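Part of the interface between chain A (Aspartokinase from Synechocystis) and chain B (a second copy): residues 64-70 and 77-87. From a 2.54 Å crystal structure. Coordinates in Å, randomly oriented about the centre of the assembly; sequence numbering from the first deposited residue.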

# COMPACT_ATOMS: atom_id res chain seq x y z
N ARG A 64 0.43 -5.87 12.96
CA ARG A 64 1.44 -5.92 11.91
C ARG A 64 0.77 -5.62 10.57
O ARG A 64 1.16 -4.70 9.84
CB ARG A 64 2.13 -7.28 11.86
CG ARG A 64 3.45 -7.27 11.10
CD ARG A 64 4.08 -8.66 10.98
NE ARG A 64 3.71 -9.34 9.74
CZ ARG A 64 4.36 -9.22 8.59
NH1 ARG A 64 5.44 -8.44 8.50
NH2 ARG A 64 3.93 -9.87 7.52
N GLU A 65 -0.25 -6.41 10.26
CA GLU A 65 -1.04 -6.20 9.06
C GLU A 65 -1.62 -4.77 9.04
O GLU A 65 -1.67 -4.13 7.98
CB GLU A 65 -2.15 -7.26 8.95
CG GLU A 65 -1.68 -8.69 9.23
CD GLU A 65 -0.57 -9.16 8.30
OE1 GLU A 65 -0.35 -8.51 7.26
OE2 GLU A 65 0.07 -10.19 8.60
N MET A 66 -2.04 -4.27 10.20
CA MET A 66 -2.64 -2.93 10.27
C MET A 66 -1.65 -1.84 9.87
O MET A 66 -2.00 -0.92 9.14
CB MET A 66 -3.20 -2.65 11.67
CG MET A 66 -4.41 -3.49 12.05
SD MET A 66 -5.82 -3.37 10.92
CE MET A 66 -6.06 -1.60 10.76
N ASP A 67 -0.42 -1.93 10.37
CA ASP A 67 0.61 -0.95 10.05
C ASP A 67 0.89 -0.87 8.54
O ASP A 67 0.90 0.22 7.96
CB ASP A 67 1.91 -1.24 10.81
CG ASP A 67 1.86 -0.75 12.25
OD1 ASP A 67 1.48 0.42 12.47
OD2 ASP A 67 2.22 -1.54 13.16
N MET A 68 1.12 -2.03 7.93
CA MET A 68 1.26 -2.12 6.48
C MET A 68 0.06 -1.45 5.80
O MET A 68 0.22 -0.52 5.00
CB MET A 68 1.36 -3.58 6.02
CG MET A 68 1.30 -3.76 4.49
SD MET A 68 1.44 -5.48 3.91
CE MET A 68 0.47 -6.32 5.18
N LEU A 69 -1.13 -1.94 6.12
CA LEU A 69 -2.36 -1.41 5.55
C LEU A 69 -2.38 0.12 5.62
O LEU A 69 -2.54 0.81 4.61
CB LEU A 69 -3.56 -1.99 6.27
CG LEU A 69 -4.90 -1.94 5.55
CD1 LEU A 69 -5.95 -2.57 6.43
CD2 LEU A 69 -5.28 -0.51 5.24
N LEU A 70 -2.23 0.64 6.83
CA LEU A 70 -2.31 2.07 7.07
C LEU A 70 -1.17 2.83 6.39
O LEU A 70 -1.31 4.01 6.04
CB LEU A 70 -2.36 2.37 8.59
CG LEU A 70 -3.74 2.31 9.26
CD1 LEU A 70 -4.32 0.89 9.34
CD2 LEU A 70 -3.69 2.95 10.64
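Chain B (77-87) SIALLSLALQE

Both stretches are helical. Residues 64-70 of chain A belong to a helix that begins earlier and continues later in the chain. Residues 77-87 of chain B belong to a helix that also begins earlier. The backbone of chain B follows the regular i to i+4 pattern: Leu B81 N donates to Ser B77 O at 2.9 Å, and Glu B87 N donates to Leu B83 O at 2.9 Å. In chain A, Leu A69 N donates to Glu A65 O, also at 2.9 Å.

The two helices run nearly antiparallel. The angle between their N-to-C directions is 159°, and the signed crossing angle is -159°. Their axes approach to 9.1 Å. The closest backbone register pairs Glu A65 with Ala B79, whose CA atoms lie 5.4 Å apart. Because the directions oppose, residues later in chain B meet the earlier part of the chain A stretch. Leu B83 and Gln B86 therefore reach Glu A65, while Ile B78 and Leu B80 lie against Met A68 and Leu A69. Together the two stretches bury 377 Å².

Ala B79 points toward chain A, and its small side chain goes with the short CA separation at this point. Ala B79 CB is 4.1 Å from both Glu A65 O and Leu A69 CB. Met A68 closes in more tightly, with its CE 3.5 Å from Ala B79 CB. The chi1 and chi2 angles of Met A68 are both t, so the chain is extended before it turns at chi3 (p). Met A68 SD also lies 4.2 Å from Ile B78 CD1. The CA-to-CB bond of Ile B78 points sideways to chain A, but the end of the side chain comes nearer.

Leu A69 points toward chain B. Leu A69 CD1 is 4.1 Å from Leu B80 CD2. Leu B80 starts away from chain A, yet its end swings back far enough to make this contact.

Glu A65 fills a hollow on chain B as a knob among Ala B79, Ser B82, Leu B83 and Gln B86. Its chi1 and chi2 are both m, which folds the side chain. Its aliphatic part packs on Leu B83, with Glu A65 CB 3.5 Å from Leu B83 CD2. The carboxylate lies beside polar groups of chain B. Glu A65 OE1 is 3.1 Å from Ser B82 OG. Glu A65 OE2 accepts a weak hydrogen bond from Gln B86 NE2 at 3.3 Å, with an N-H...acceptor angle of 129°. The same NE2 of Gln B86 makes a weak hydrogen bond to Ser B82 O within its own helix, at 3.2 Å. Arg A64 makes a long salt bridge to its neighbour, with its NE 3.9 Å from Glu A65 OE2, but does not touch chain B in this stretch.

Met A66 points away from chain B. A small contact remains, with Met A66 SD 4.2 Å from Leu B83 CD1. Asp A67 and Leu A70 are out of reach of the chain B stretch.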

# COMPACT_ATOMS: atom_id res chain seq x y z
N SER B 77 -4.42 -5.32 -0.62
CA SER B 77 -5.06 -6.62 -0.87
C SER B 77 -4.45 -7.78 -0.05
O SER B 77 -5.18 -8.57 0.56
CB SER B 77 -5.09 -6.97 -2.36
OG SER B 77 -5.83 -5.99 -3.09
N ILE B 78 -3.13 -7.88 -0.01
CA ILE B 78 -2.50 -8.94 0.78
C ILE B 78 -2.65 -8.68 2.29
O ILE B 78 -2.69 -9.62 3.10
CB ILE B 78 -1.01 -9.15 0.40
CG1 ILE B 78 -0.16 -7.98 0.89
CG2 ILE B 78 -0.86 -9.36 -1.11
CD1 ILE B 78 1.34 -8.24 0.77
N ALA B 79 -2.75 -7.42 2.68
CA ALA B 79 -3.01 -7.11 4.09
C ALA B 79 -4.41 -7.59 4.46
O ALA B 79 -4.60 -8.31 5.45
CB ALA B 79 -2.85 -5.61 4.38
N LEU B 80 -5.40 -7.19 3.66
CA LEU B 80 -6.77 -7.61 3.92
C LEU B 80 -6.87 -9.13 3.98
O LEU B 80 -7.34 -9.68 4.98
CB LEU B 80 -7.74 -7.04 2.87
CG LEU B 80 -8.23 -5.65 3.24
CD1 LEU B 80 -8.76 -5.65 4.68
CD2 LEU B 80 -7.11 -4.64 3.11
N LEU B 81 -6.41 -9.80 2.93
CA LEU B 81 -6.53 -11.25 2.81
C LEU B 81 -5.91 -12.01 3.98
O LEU B 81 -6.50 -12.97 4.48
CB LEU B 81 -5.89 -11.75 1.51
CG LEU B 81 -6.02 -13.27 1.28
CD1 LEU B 81 -7.49 -13.68 1.27
CD2 LEU B 81 -5.33 -13.70 -0.01
N SER B 82 -4.72 -11.58 4.40
CA SER B 82 -4.02 -12.28 5.46
C SER B 82 -4.70 -12.06 6.82
O SER B 82 -4.65 -12.93 7.69
CB SER B 82 -2.53 -11.91 5.49
OG SER B 82 -2.29 -10.76 6.27
N LEU B 83 -5.34 -10.90 6.99
CA LEU B 83 -6.20 -10.65 8.16
C LEU B 83 -7.41 -11.57 8.13
O LEU B 83 -7.78 -12.15 9.14
CB LEU B 83 -6.69 -9.20 8.19
CG LEU B 83 -5.69 -8.14 8.64
CD1 LEU B 83 -6.29 -6.75 8.49
CD2 LEU B 83 -5.24 -8.41 10.07
N ALA B 84 -8.04 -11.67 6.96
CA ALA B 84 -9.21 -12.52 6.77
C ALA B 84 -8.89 -13.98 7.07
O ALA B 84 -9.72 -14.70 7.63
CB ALA B 84 -9.72 -12.36 5.35
N LEU B 85 -7.70 -14.42 6.68
CA LEU B 85 -7.23 -15.77 6.97
C LEU B 85 -7.05 -15.96 8.47
O LEU B 85 -7.41 -17.00 9.02
CB LEU B 85 -5.90 -16.04 6.26
CG LEU B 85 -5.90 -16.39 4.77
CD1 LEU B 85 -4.54 -16.11 4.14
CD2 LEU B 85 -6.31 -17.85 4.56
N GLN B 86 -6.47 -14.95 9.11
CA GLN B 86 -6.19 -14.98 10.55
C GLN B 86 -7.47 -14.98 11.39
O GLN B 86 -7.48 -15.52 12.49
CB GLN B 86 -5.28 -13.81 10.95
CG GLN B 86 -3.85 -13.92 10.40
CD GLN B 86 -2.97 -12.76 10.81
OE1 GLN B 86 -2.82 -12.47 11.99
NE2 GLN B 86 -2.40 -12.07 9.83
N GLU B 87 -8.53 -14.37 10.86
CA GLU B 87 -9.83 -14.38 11.53
C GLU B 87 -10.39 -15.78 11.62
O GLU B 87 -11.00 -16.16 12.62
CB GLU B 87 -10.84 -13.47 10.83
CG GLU B 87 -11.34 -12.33 11.70
CD GLU B 87 -11.68 -12.76 13.13
OE1 GLU B 87 -12.37 -13.78 13.30
OE2 GLU B 87 -11.25 -12.06 14.07